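Local structure of protection of telomeres protein 1 (Schizosaccharomyces pombe, 5USB) at residues A[41-49]-A[58-66]; A[15-23]-A[32-40]. The protein binds single-stranded telomeric DNA, here through the OB-fold domain that forms this chain, to protect the 3' overhang and regulate telomerase and telomere length. The protein carries 1 engineered substitution. All blocks are in the same frame, centred on the assembly; numbering follows the deposited sequence.

Contact 1: A[41-49]-A[58-66]. With nucleotides of chain B.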
loop_
_atom_site.group_PDB
_atom_site.type_symbol
_atom_site.label_atom_id
_atom_site.label_comp_id
_atom_site.label_asym_id
_atom_site.label_seq_id
_atom_site.Cartn_x
_atom_site.Cartn_y
_atom_site.Cartn_z
ATOM N N ASN A 41 -10.605 -5.472 2.781
ATOM C CA ASN A 41 -9.959 -6.597 3.441
ATOM C C ASN A 41 -10.276 -6.574 4.920
ATOM O O ASN A 41 -10.032 -5.572 5.585
ATOM C CB ASN A 41 -8.451 -6.549 3.233
ATOM C CG ASN A 41 -7.755 -7.811 3.665
ATOM O OD1 ASN A 41 -7.874 -8.252 4.801
ATOM N ND2 ASN A 41 -6.995 -8.385 2.762
ATOM N N GLU A 42 -10.789 -7.693 5.445
ATOM C CA GLU A 42 -11.268 -7.700 6.813
ATOM C C GLU A 42 -10.181 -7.463 7.855
ATOM O O GLU A 42 -10.533 -7.187 9.006
ATOM C CB GLU A 42 -11.996 -9.024 7.104
ATOM C CG GLU A 42 -11.117 -10.245 7.101
ATOM C CD GLU A 42 -11.874 -11.507 7.522
ATOM O OE1 GLU A 42 -13.118 -11.523 7.391
ATOM O OE2 GLU A 42 -11.227 -12.468 7.994
ATOM N N LEU A 43 -8.878 -7.537 7.499
ATOM C CA LEU A 43 -7.798 -7.274 8.435
ATOM C C LEU A 43 -7.162 -5.893 8.259
ATOM O O LEU A 43 -6.253 -5.545 9.010
ATOM C CB LEU A 43 -6.712 -8.342 8.320
ATOM C CG LEU A 43 -7.175 -9.775 8.557
ATOM C CD1 LEU A 43 -6.035 -10.693 8.308
ATOM C CD2 LEU A 43 -7.650 -9.901 9.977
ATOM N N PHE A 44 -7.659 -5.076 7.331
ATOM C CA PHE A 44 -7.198 -3.700 7.254
ATOM C C PHE A 44 -7.812 -2.872 8.391
ATOM O O PHE A 44 -8.871 -3.198 8.943
ATOM C CB PHE A 44 -7.571 -3.085 5.892
ATOM C CG PHE A 44 -6.869 -3.673 4.687
ATOM C CD1 PHE A 44 -5.829 -4.579 4.795
ATOM C CD2 PHE A 44 -7.254 -3.290 3.415
ATOM C CE1 PHE A 44 -5.184 -5.063 3.663
ATOM C CE2 PHE A 44 -6.596 -3.773 2.290
ATOM C CZ PHE A 44 -5.576 -4.699 2.422
ATOM N N PHE A 45 -7.162 -1.774 8.729
ATOM C CA PHE A 45 -7.682 -0.914 9.778
ATOM C C PHE A 45 -8.936 -0.189 9.294
ATOM O O PHE A 45 -8.974 0.318 8.165
ATOM C CB PHE A 45 -6.621 0.104 10.177
ATOM C CG PHE A 45 -7.036 0.988 11.339
ATOM C CD1 PHE A 45 -6.889 0.540 12.636
ATOM C CD2 PHE A 45 -7.616 2.224 11.136
ATOM C CE1 PHE A 45 -7.306 1.318 13.701
ATOM C CE2 PHE A 45 -8.005 2.997 12.183
ATOM C CZ PHE A 45 -7.873 2.546 13.471
ATOM N N PRO A 46 -9.984 -0.087 10.122
ATOM C CA PRO A 46 -11.156 0.667 9.682
ATOM C C PRO A 46 -10.976 2.163 9.840
ATOM O O PRO A 46 -11.014 2.697 10.961
ATOM C CB PRO A 46 -12.277 0.125 10.584
ATOM C CG PRO A 46 -11.573 -0.321 11.824
ATOM C CD PRO A 46 -10.209 -0.769 11.404
ATOM N N MET A 47 -10.747 2.849 8.715
ATOM C CA MET A 47 -10.520 4.285 8.752
ATOM C C MET A 47 -11.824 5.033 9.041
ATOM O O MET A 47 -12.817 4.879 8.324
ATOM C CB MET A 47 -9.896 4.739 7.423
ATOM C CG MET A 47 -8.494 4.196 7.195
ATOM S SD MET A 47 -7.270 4.816 8.378
ATOM C CE MET A 47 -7.389 6.543 8.088
ATOM N N SER A 48 -11.801 5.854 10.063
ATOM C CA SER A 48 -13.018 6.512 10.546
ATOM C C SER A 48 -13.278 7.831 9.817
ATOM O O SER A 48 -12.378 8.677 9.735
ATOM C CB SER A 48 -12.915 6.780 12.049
ATOM O OG SER A 48 -14.041 7.528 12.498
ATOM N N PRO A 49 -14.508 8.049 9.335
ATOM C CA PRO A 49 -14.912 9.366 8.818
ATOM C C PRO A 49 -15.154 10.421 9.899
ATOM O O PRO A 49 -15.422 11.592 9.561
ATOM C CB PRO A 49 -16.189 9.039 8.048
ATOM C CG PRO A 49 -16.734 7.830 8.716
ATOM C CD PRO A 49 -15.629 7.079 9.330
ATOM N N GLY A 58 -10.680 9.666 2.459
ATOM C CA GLY A 58 -11.218 8.397 2.042
ATOM C C GLY A 58 -10.083 7.578 1.474
ATOM O O GLY A 58 -8.998 8.108 1.224
ATOM N N PRO A 59 -10.335 6.290 1.236
ATOM C CA PRO A 59 -11.605 5.622 1.512
ATOM C C PRO A 59 -11.781 5.315 3.001
ATOM O O PRO A 59 -10.805 5.199 3.716
ATOM C CB PRO A 59 -11.491 4.345 0.693
ATOM C CG PRO A 59 -10.038 4.081 0.649
ATOM C CD PRO A 59 -9.404 5.411 0.523
ATOM N N PHE A 60 -13.023 5.152 3.459
ATOM C CA PHE A 60 -13.276 4.856 4.859
ATOM C C PHE A 60 -13.566 3.371 5.043
ATOM O O PHE A 60 -13.884 2.655 4.087
ATOM C CB PHE A 60 -14.425 5.733 5.389
ATOM C CG PHE A 60 -14.078 7.196 5.344
ATOM C CD1 PHE A 60 -13.118 7.695 6.197
ATOM C CD2 PHE A 60 -14.616 8.039 4.391
ATOM C CE1 PHE A 60 -12.733 9.031 6.154
ATOM C CE2 PHE A 60 -14.230 9.371 4.352
ATOM C CZ PHE A 60 -13.270 9.843 5.230
ATOM N N GLY A 61 -13.422 2.899 6.290
ATOM C CA GLY A 61 -13.502 1.478 6.532
ATOM C C GLY A 61 -12.215 0.790 6.134
ATOM O O GLY A 61 -11.174 1.435 6.061
ATOM N N ARG A 62 -12.302 -0.537 5.955
ATOM C CA ARG A 62 -11.133 -1.423 5.827
ATOM C C ARG A 62 -10.703 -1.573 4.368
ATOM O O ARG A 62 -10.738 -2.657 3.794
ATOM C CB ARG A 62 -11.422 -2.786 6.447
ATOM C CG ARG A 62 -11.914 -2.750 7.859
ATOM C CD ARG A 62 -11.950 -4.155 8.394
ATOM N NE ARG A 62 -12.542 -4.358 9.725
ATOM C CZ ARG A 62 -11.851 -4.566 10.832
ATOM N NH1 ARG A 62 -10.520 -4.501 10.815
ATOM N NH2 ARG A 62 -12.497 -4.846 11.972
ATOM N N PHE A 63 -10.255 -0.456 3.783
ATOM C CA PHE A 63 -9.956 -0.386 2.358
ATOM C C PHE A 63 -8.519 -0.007 2.016
ATOM O O PHE A 63 -8.190 0.043 0.831
ATOM C CB PHE A 63 -10.901 0.613 1.655
ATOM C CG PHE A 63 -12.271 0.042 1.344
ATOM C CD1 PHE A 63 -13.283 0.003 2.297
ATOM C CD2 PHE A 63 -12.543 -0.446 0.076
ATOM C CE1 PHE A 63 -14.504 -0.541 1.985
ATOM C CE2 PHE A 63 -13.770 -0.965 -0.225
ATOM C CZ PHE A 63 -14.724 -1.017 0.712
ATOM N N SER A 64 -7.664 0.256 2.994
ATOM C CA SER A 64 -6.284 0.657 2.721
ATOM C C SER A 64 -5.328 -0.122 3.616
ATOM O O SER A 64 -5.674 -0.533 4.728
ATOM C CB SER A 64 -6.094 2.164 2.955
ATOM O OG SER A 64 -7.023 2.863 2.173
ATOM N N ILE A 65 -4.097 -0.303 3.137
ATOM C CA ILE A 65 -3.054 -1.016 3.878
ATOM C C ILE A 65 -1.840 -0.102 4.046
ATOM O O ILE A 65 -1.478 0.636 3.129
ATOM C CB ILE A 65 -2.656 -2.342 3.198
ATOM C CG1 ILE A 65 -1.741 -3.132 4.143
ATOM C CG2 ILE A 65 -1.994 -2.133 1.823
ATOM C CD1 ILE A 65 -1.509 -4.559 3.719
ATOM N N ARG A 66 -1.253 -0.134 5.231
ATOM C CA ARG A 66 -0.019 0.586 5.529
ATOM C C ARG A 66 1.170 -0.220 5.041
ATOM O O ARG A 66 1.230 -1.420 5.278
ATOM C CB ARG A 66 0.107 0.810 7.036
ATOM C CG ARG A 66 1.469 1.292 7.504
ATOM C CD ARG A 66 1.547 1.186 9.036
ATOM N NE ARG A 66 0.688 2.145 9.700
ATOM C CZ ARG A 66 0.216 2.004 10.933
ATOM N NH1 ARG A 66 0.512 0.931 11.657
ATOM N NH2 ARG A 66 -0.555 2.947 11.438
ATOM P P DA B 5 -4.116 5.824 15.912
ATOM O OP1 DA B 5 -3.825 7.007 16.691
ATOM O OP2 DA B 5 -5.063 4.834 16.353
ATOM O "O5'" DA B 5 -4.593 6.315 14.485
ATOM C "C5'" DA B 5 -3.875 7.329 13.810
ATOM C "C4'" DA B 5 -4.290 7.327 12.364
ATOM O "O4'" DA B 5 -3.782 6.136 11.736
ATOM C "C3'" DA B 5 -5.799 7.295 12.148
ATOM O "O3'" DA B 5 -6.157 8.050 10.990
ATOM C "C2'" DA B 5 -6.086 5.813 12.001
ATOM C "C1'" DA B 5 -4.835 5.293 11.321
ATOM N N9 DA B 5 -4.457 3.934 11.677
ATOM C C8 DA B 5 -4.369 3.403 12.935
ATOM N N7 DA B 5 -3.949 2.167 12.957
ATOM C C5 DA B 5 -3.689 1.881 11.627
ATOM C C6 DA B 5 -3.209 0.734 10.986
ATOM N N6 DA B 5 -2.879 -0.384 11.626
ATOM N N1 DA B 5 -3.087 0.772 9.644
ATOM C C2 DA B 5 -3.427 1.890 9.003
ATOM N N3 DA B 5 -3.880 3.033 9.494
ATOM C C4 DA B 5 -3.989 2.965 10.829
ATOM P P DT B 4 1.757 4.748 19.239
ATOM O OP1 DT B 4 1.590 6.125 19.676
ATOM O OP2 DT B 4 1.663 3.675 20.209
ATOM O "O5'" DT B 4 0.635 4.545 18.130
ATOM C "C5'" DT B 4 0.711 5.243 16.900
ATOM C "C4'" DT B 4 -0.396 4.814 15.969
ATOM O "O4'" DT B 4 -0.134 3.469 15.501
ATOM C "C3'" DT B 4 -1.796 4.779 16.583
ATOM O "O3'" DT B 4 -2.751 5.104 15.573
ATOM C "C2'" DT B 4 -1.960 3.315 16.937
ATOM C "C1'" DT B 4 -1.259 2.658 15.761
ATOM N N1 DT B 4 -0.780 1.286 15.996
ATOM C C2 DT B 4 -1.024 0.334 15.036
ATOM O O2 DT B 4 -1.552 0.583 13.975
ATOM N N3 DT B 4 -0.531 -0.906 15.331
ATOM C C4 DT B 4 0.125 -1.293 16.479
ATOM O O4 DT B 4 0.496 -2.450 16.607
ATOM C C5 DT B 4 0.334 -0.251 17.449
ATOM C C7 DT B 4 1.046 -0.581 18.723
ATOM C C6 DT B 4 -0.140 0.967 17.172
HETATM O O HOH W 1 -8.035 1.149 5.779
HETATM O O HOH W 2 -5.009 -0.724 7.225
#
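The long loop that follows strand 31-36 of the OB fold doubles back on itself, and Met47 and Gly61 join its two limbs in one antiparallel hydrogen-bonded pair. Gly61 N reaches Met47 O at 2.9 Å, in the carbonyl plane and nearly straight (172°), whereas Met47 N approaches Gly61 O from above that carbonyl's plane. Asn41 N donates to Arg62 O. Arg62, central residue of an inverse gamma turn, sends an extended side chain across segment 41-49, with NH1 giving a hydrogen bond to Phe44 O at 2.8 Å. Pro46 CD lies over one face of its guanidinium and Glu42 O over the other, 3.2 Å from NH1 but at an angle too poor for a hydrogen bond. With an alanine here, Phe44 O would probably lose this donor and a gap would open beside the Pro46 ring. Loops between OB-fold strands commonly bind nucleic acid, as here. Phe45 CB points away from segment 58-66, and chi1 of -176° puts CG opposite the backbone N, laying the ring over the adenine of DA5 of chain B with CD1 3.4 Å from N7. From strand 65-69, one of two conformers of Arg66 lays its guanidinium over the same base, NH2 3.3 Å from C5, while NH1 donates to O2 of DT4 of chain B at 3.1 Å. One water bridges Phe45 N and Ser64 O. Ile65 CB makes a CH-pi contact on one face of the Phe44 ring, and Asn41 CB lies over the opposite face. Pro49 CB makes another over the Phe60 ring, 3.8 Å from its centroid.

Contact 2: A[15-23]-A[32-40]; sequences CSFYAQVIK and TLYVTDYTE. With nucleotides of chain B.
Lys23 and Tyr34 lie side by side where the two strands of the hairpin pair, the lysine's CB 3.7 Å from the ring's CD1. Fully extended from CA to CE (chi1 180°), the lysine chain runs along the tyrosine and bends at chi4, which brings NZ to N7 of DG7 of chain B at 2.8 Å. At this pair the register slips: Ile22 and Lys23 both face Tyr34 in a classic beta bulge. Tyr34 O takes a firm bond from Ile22 N (2.8 Å) and a weak one from Lys23 N, while Tyr34 N donates to Lys23 O. Regular pairing resumes with the non-hydrogen-bonded pair Val21 and Val35, followed by the hydrogen-bonded pair Gln20 and Thr36, whose backbones exchange two bonds. Val21 and Val35 share one face of the sheet, and Ala19 and Phe17 also pack on Val35, Ala19 CB coming 3.8 Å from Val35 CB. Ile22 CG1 touches Thr36 CG2 at 3.7 Å, and that methyl also lies over the Tyr38 ring. Thr36 OG1 accepts from Tyr38 N, forming an ST turn at the strand end, and is also bonded to Phe63 O. Farther out, a water links Gln20 OE1 to Tyr38 OH, and Gln20 NE2 is held by Gly84 O. Another water joins Tyr18 O to Asp37 OD2. The Lys23 NZ bond uses a base acceptor, N7, that only purines carry, which is consistent with a preference for a purine here.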
loop_
_atom_site.group_PDB
_atom_site.type_symbol
_atom_site.label_atom_id
_atom_site.label_comp_id
_atom_site.label_asym_id
_atom_site.label_seq_id
_atom_site.Cartn_x
_atom_site.Cartn_y
_atom_site.Cartn_z
ATOM N N CYS A 15 3.301 -11.210 -1.740
ATOM C CA CYS A 15 2.267 -10.903 -2.705
ATOM C C CYS A 15 2.713 -9.750 -3.584
ATOM O O CYS A 15 3.726 -9.091 -3.323
ATOM C CB CYS A 15 0.949 -10.594 -2.010
ATOM S SG CYS A 15 1.069 -9.164 -0.924
ATOM N N SER A 16 1.959 -9.550 -4.658
ATOM C CA SER A 16 2.151 -8.476 -5.604
ATOM C C SER A 16 0.823 -7.844 -5.967
ATOM O O SER A 16 -0.172 -8.547 -6.126
ATOM C CB SER A 16 2.819 -9.014 -6.882
ATOM O OG SER A 16 4.043 -9.650 -6.584
ATOM N N PHE A 17 0.804 -6.514 -6.122
ATOM C CA PHE A 17 -0.450 -5.820 -6.394
ATOM C C PHE A 17 -0.183 -4.444 -6.978
ATOM O O PHE A 17 0.897 -3.875 -6.820
ATOM C CB PHE A 17 -1.313 -5.702 -5.125
ATOM C CG PHE A 17 -0.613 -5.088 -3.952
ATOM C CD1 PHE A 17 -0.580 -3.713 -3.795
ATOM C CD2 PHE A 17 -0.038 -5.888 -2.984
ATOM C CE1 PHE A 17 0.071 -3.149 -2.720
ATOM C CE2 PHE A 17 0.602 -5.326 -1.882
ATOM C CZ PHE A 17 0.651 -3.948 -1.763
ATOM N N TYR A 18 -1.207 -3.915 -7.627
ATOM C CA TYR A 18 -1.288 -2.540 -8.086
ATOM C C TYR A 18 -2.145 -1.769 -7.083
ATOM O O TYR A 18 -3.133 -2.295 -6.568
ATOM C CB TYR A 18 -1.948 -2.472 -9.474
ATOM C CG TYR A 18 -1.089 -3.006 -10.597
ATOM C CD1 TYR A 18 -0.294 -2.135 -11.301
ATOM C CD2 TYR A 18 -1.110 -4.342 -10.955
ATOM C CE1 TYR A 18 0.496 -2.589 -12.333
ATOM C CE2 TYR A 18 -0.326 -4.812 -11.979
ATOM C CZ TYR A 18 0.467 -3.942 -12.663
ATOM O OH TYR A 18 1.276 -4.388 -13.714
ATOM N N ALA A 19 -1.794 -0.517 -6.837
ATOM C CA ALA A 19 -2.556 0.268 -5.875
ATOM C C ALA A 19 -2.342 1.749 -6.123
ATOM O O ALA A 19 -1.394 2.170 -6.798
ATOM C CB ALA A 19 -2.152 -0.086 -4.457
ATOM N N GLN A 20 -3.244 2.543 -5.563
ATOM C CA GLN A 20 -3.115 3.987 -5.548
ATOM C C GLN A 20 -2.690 4.453 -4.158
ATOM O O GLN A 20 -3.178 3.947 -3.142
ATOM C CB GLN A 20 -4.424 4.664 -5.942
ATOM C CG GLN A 20 -4.208 6.148 -6.165
ATOM C CD GLN A 20 -5.386 6.862 -6.769
ATOM O OE1 GLN A 20 -6.532 6.486 -6.562
ATOM N NE2 GLN A 20 -5.100 7.971 -7.464
ATOM N N VAL A 21 -1.747 5.390 -4.130
ATOM C CA VAL A 21 -1.216 5.921 -2.883
ATOM C C VAL A 21 -2.172 6.981 -2.359
ATOM O O VAL A 21 -2.429 7.998 -3.023
ATOM C CB VAL A 21 0.191 6.498 -3.071
ATOM C CG1 VAL A 21 0.681 7.095 -1.764
ATOM C CG2 VAL A 21 1.120 5.449 -3.550
ATOM N N ILE A 22 -2.637 6.778 -1.133
ATOM C CA ILE A 22 -3.537 7.720 -0.482
ATOM C C ILE A 22 -2.785 8.685 0.408
ATOM O O ILE A 22 -3.093 9.878 0.426
ATOM C CB ILE A 22 -4.615 6.960 0.322
ATOM C CG1 ILE A 22 -5.455 6.034 -0.549
ATOM C CG2 ILE A 22 -5.486 7.975 1.046
ATOM C CD1 ILE A 22 -6.156 6.752 -1.691
ATOM N N LYS A 23 -1.796 8.181 1.132
ATOM C CA LYS A 23 -1.077 8.953 2.125
ATOM C C LYS A 23 0.375 8.507 2.164
ATOM O O LYS A 23 0.668 7.315 2.047
ATOM C CB LYS A 23 -1.716 8.757 3.510
ATOM C CG LYS A 23 -1.035 9.514 4.634
ATOM C CD LYS A 23 -1.779 9.266 5.910
ATOM C CE LYS A 23 -1.008 9.801 7.109
ATOM N NZ LYS A 23 -1.027 11.252 7.159
ATOM N N THR A 32 6.590 5.656 5.069
ATOM C CA THR A 32 5.344 4.907 5.160
ATOM C C THR A 32 4.421 5.321 4.035
ATOM O O THR A 32 4.307 6.504 3.726
ATOM C CB THR A 32 4.679 5.155 6.488
ATOM O OG1 THR A 32 5.555 4.727 7.532
ATOM C CG2 THR A 32 3.320 4.410 6.611
ATOM N N LEU A 33 3.750 4.347 3.432
ATOM C CA LEU A 33 2.735 4.559 2.420
ATOM C C LEU A 33 1.436 3.934 2.899
ATOM O O LEU A 33 1.450 2.918 3.572
ATOM C CB LEU A 33 3.098 3.867 1.064
ATOM C CG LEU A 33 4.374 4.216 0.345
ATOM C CD1 LEU A 33 4.605 3.187 -0.782
ATOM C CD2 LEU A 33 4.318 5.665 -0.176
ATOM N N TYR A 34 0.317 4.554 2.565
ATOM C CA TYR A 34 -0.997 3.960 2.752
ATOM C C TYR A 34 -1.596 3.848 1.367
ATOM O O TYR A 34 -1.676 4.864 0.660
ATOM C CB TYR A 34 -1.898 4.829 3.638
ATOM C CG TYR A 34 -1.343 5.021 5.039
ATOM C CD1 TYR A 34 -0.315 5.892 5.298
ATOM C CD2 TYR A 34 -1.844 4.269 6.090
ATOM C CE1 TYR A 34 0.190 6.034 6.563
ATOM C CE2 TYR A 34 -1.320 4.394 7.372
ATOM C CZ TYR A 34 -0.299 5.270 7.581
ATOM O OH TYR A 34 0.215 5.406 8.857
ATOM N N VAL A 35 -1.920 2.624 0.949
ATOM C CA VAL A 35 -2.358 2.380 -0.417
ATOM C C VAL A 35 -3.662 1.599 -0.446
ATOM O O VAL A 35 -4.045 0.948 0.522
ATOM C CB VAL A 35 -1.280 1.659 -1.228
ATOM C CG1 VAL A 35 0.027 2.382 -1.073
ATOM C CG2 VAL A 35 -1.151 0.219 -0.815
ATOM N N THR A 36 -4.370 1.721 -1.569
ATOM C CA THR A 36 -5.663 1.087 -1.764
ATOM C C THR A 36 -5.828 0.668 -3.213
ATOM O O THR A 36 -5.277 1.307 -4.116
ATOM C CB THR A 36 -6.812 2.050 -1.399
ATOM O OG1 THR A 36 -8.073 1.371 -1.453
ATOM C CG2 THR A 36 -6.905 3.187 -2.355
ATOM N N ASP A 37 -6.638 -0.397 -3.428
ATOM C CA ASP A 37 -7.154 -0.640 -4.772
ATOM C C ASP A 37 -8.677 -0.609 -4.772
ATOM O O ASP A 37 -9.315 -1.083 -5.729
ATOM C CB ASP A 37 -6.600 -1.938 -5.371
ATOM C CG ASP A 37 -7.043 -3.171 -4.656
ATOM O OD1 ASP A 37 -7.868 -3.076 -3.724
ATOM O OD2 ASP A 37 -6.610 -4.286 -5.085
ATOM N N TYR A 38 -9.250 -0.039 -3.715
ATOM C CA TYR A 38 -10.697 0.097 -3.519
ATOM C C TYR A 38 -11.381 -1.258 -3.420
ATOM O O TYR A 38 -12.528 -1.425 -3.845
ATOM C CB TYR A 38 -11.288 0.996 -4.614
ATOM C CG TYR A 38 -10.848 2.415 -4.402
ATOM C CD1 TYR A 38 -11.497 3.193 -3.457
ATOM C CD2 TYR A 38 -9.760 2.953 -5.086
ATOM C CE1 TYR A 38 -11.115 4.472 -3.204
ATOM C CE2 TYR A 38 -9.351 4.270 -4.822
ATOM C CZ TYR A 38 -10.056 4.995 -3.862
ATOM O OH TYR A 38 -9.731 6.297 -3.556
ATOM N N THR A 39 -10.682 -2.246 -2.856
ATOM C CA THR A 39 -11.267 -3.521 -2.457
ATOM C C THR A 39 -11.040 -3.686 -0.957
ATOM O O THR A 39 -10.028 -3.257 -0.413
ATOM C CB THR A 39 -10.719 -4.750 -3.250
ATOM O OG1 THR A 39 -9.370 -5.037 -2.861
ATOM C CG2 THR A 39 -10.788 -4.517 -4.779
ATOM N N GLU A 40 -12.006 -4.285 -0.285
ATOM C CA GLU A 40 -12.045 -4.366 1.177
ATOM C C GLU A 40 -11.356 -5.615 1.686
ATOM O O GLU A 40 -11.475 -6.676 1.082
ATOM C CB GLU A 40 -13.501 -4.361 1.610
ATOM C CG GLU A 40 -13.771 -4.237 3.042
ATOM C CD GLU A 40 -15.260 -4.138 3.286
ATOM O OE1 GLU A 40 -16.027 -4.288 2.305
ATOM O OE2 GLU A 40 -15.642 -3.867 4.425
ATOM P P DG B 7 -4.106 15.768 13.185
ATOM O OP1 DG B 7 -4.478 16.390 14.473
ATOM O OP2 DG B 7 -4.733 16.201 11.964
ATOM O "O5'" DG B 7 -2.541 15.918 12.938
ATOM C "C5'" DG B 7 -1.646 15.955 14.033
ATOM C "C4'" DG B 7 -0.224 15.902 13.538
ATOM O "O4'" DG B 7 0.065 14.556 13.113
ATOM C "C3'" DG B 7 0.088 16.807 12.343
ATOM O "O3'" DG B 7 1.274 17.528 12.619
ATOM C "C2'" DG B 7 0.496 15.839 11.252
ATOM C "C1'" DG B 7 0.937 14.629 12.022
ATOM N N9 DG B 7 0.809 13.409 11.248
ATOM C C8 DG B 7 0.047 13.224 10.124
ATOM N N7 DG B 7 0.181 12.036 9.605
ATOM C C5 DG B 7 1.096 11.403 10.430
ATOM C C6 DG B 7 1.650 10.105 10.356
ATOM O O6 DG B 7 1.410 9.218 9.542
ATOM N N1 DG B 7 2.545 9.869 11.394
ATOM C C2 DG B 7 2.875 10.777 12.366
ATOM N N2 DG B 7 3.762 10.368 13.275
ATOM N N3 DG B 7 2.373 11.996 12.438
ATOM C C4 DG B 7 1.499 12.242 11.445
HETATM O O HOH W 3 -5.129 -4.080 -7.288
HETATM O O HOH W 4 -7.773 7.742 -4.825
#

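In the fold
From the N terminus, strand 14-26 comes first and turns back into strand 31-36, so contact 2 closes a beta hairpin. The chain then leaves the sheet at 37-40 and enters the long loop, which contact 1 closes as the chain enters strand 65-69. The two closures therefore follow in series and neither nest nor cross. They nonetheless meet in space, their centres about 11 Å apart, because strand 65-69 returns antiparallel to strand 31-36: Ile65 N lies 2.9 Å from Val35 O, and Phe63 O lies 2.6 Å from Thr36 OG1. Strand 31-36 thus joins hairpin to loop, and both contacts reach the DNA of chain B and share DA5, with DT4 added by contact 1 and DG7 by contact 2.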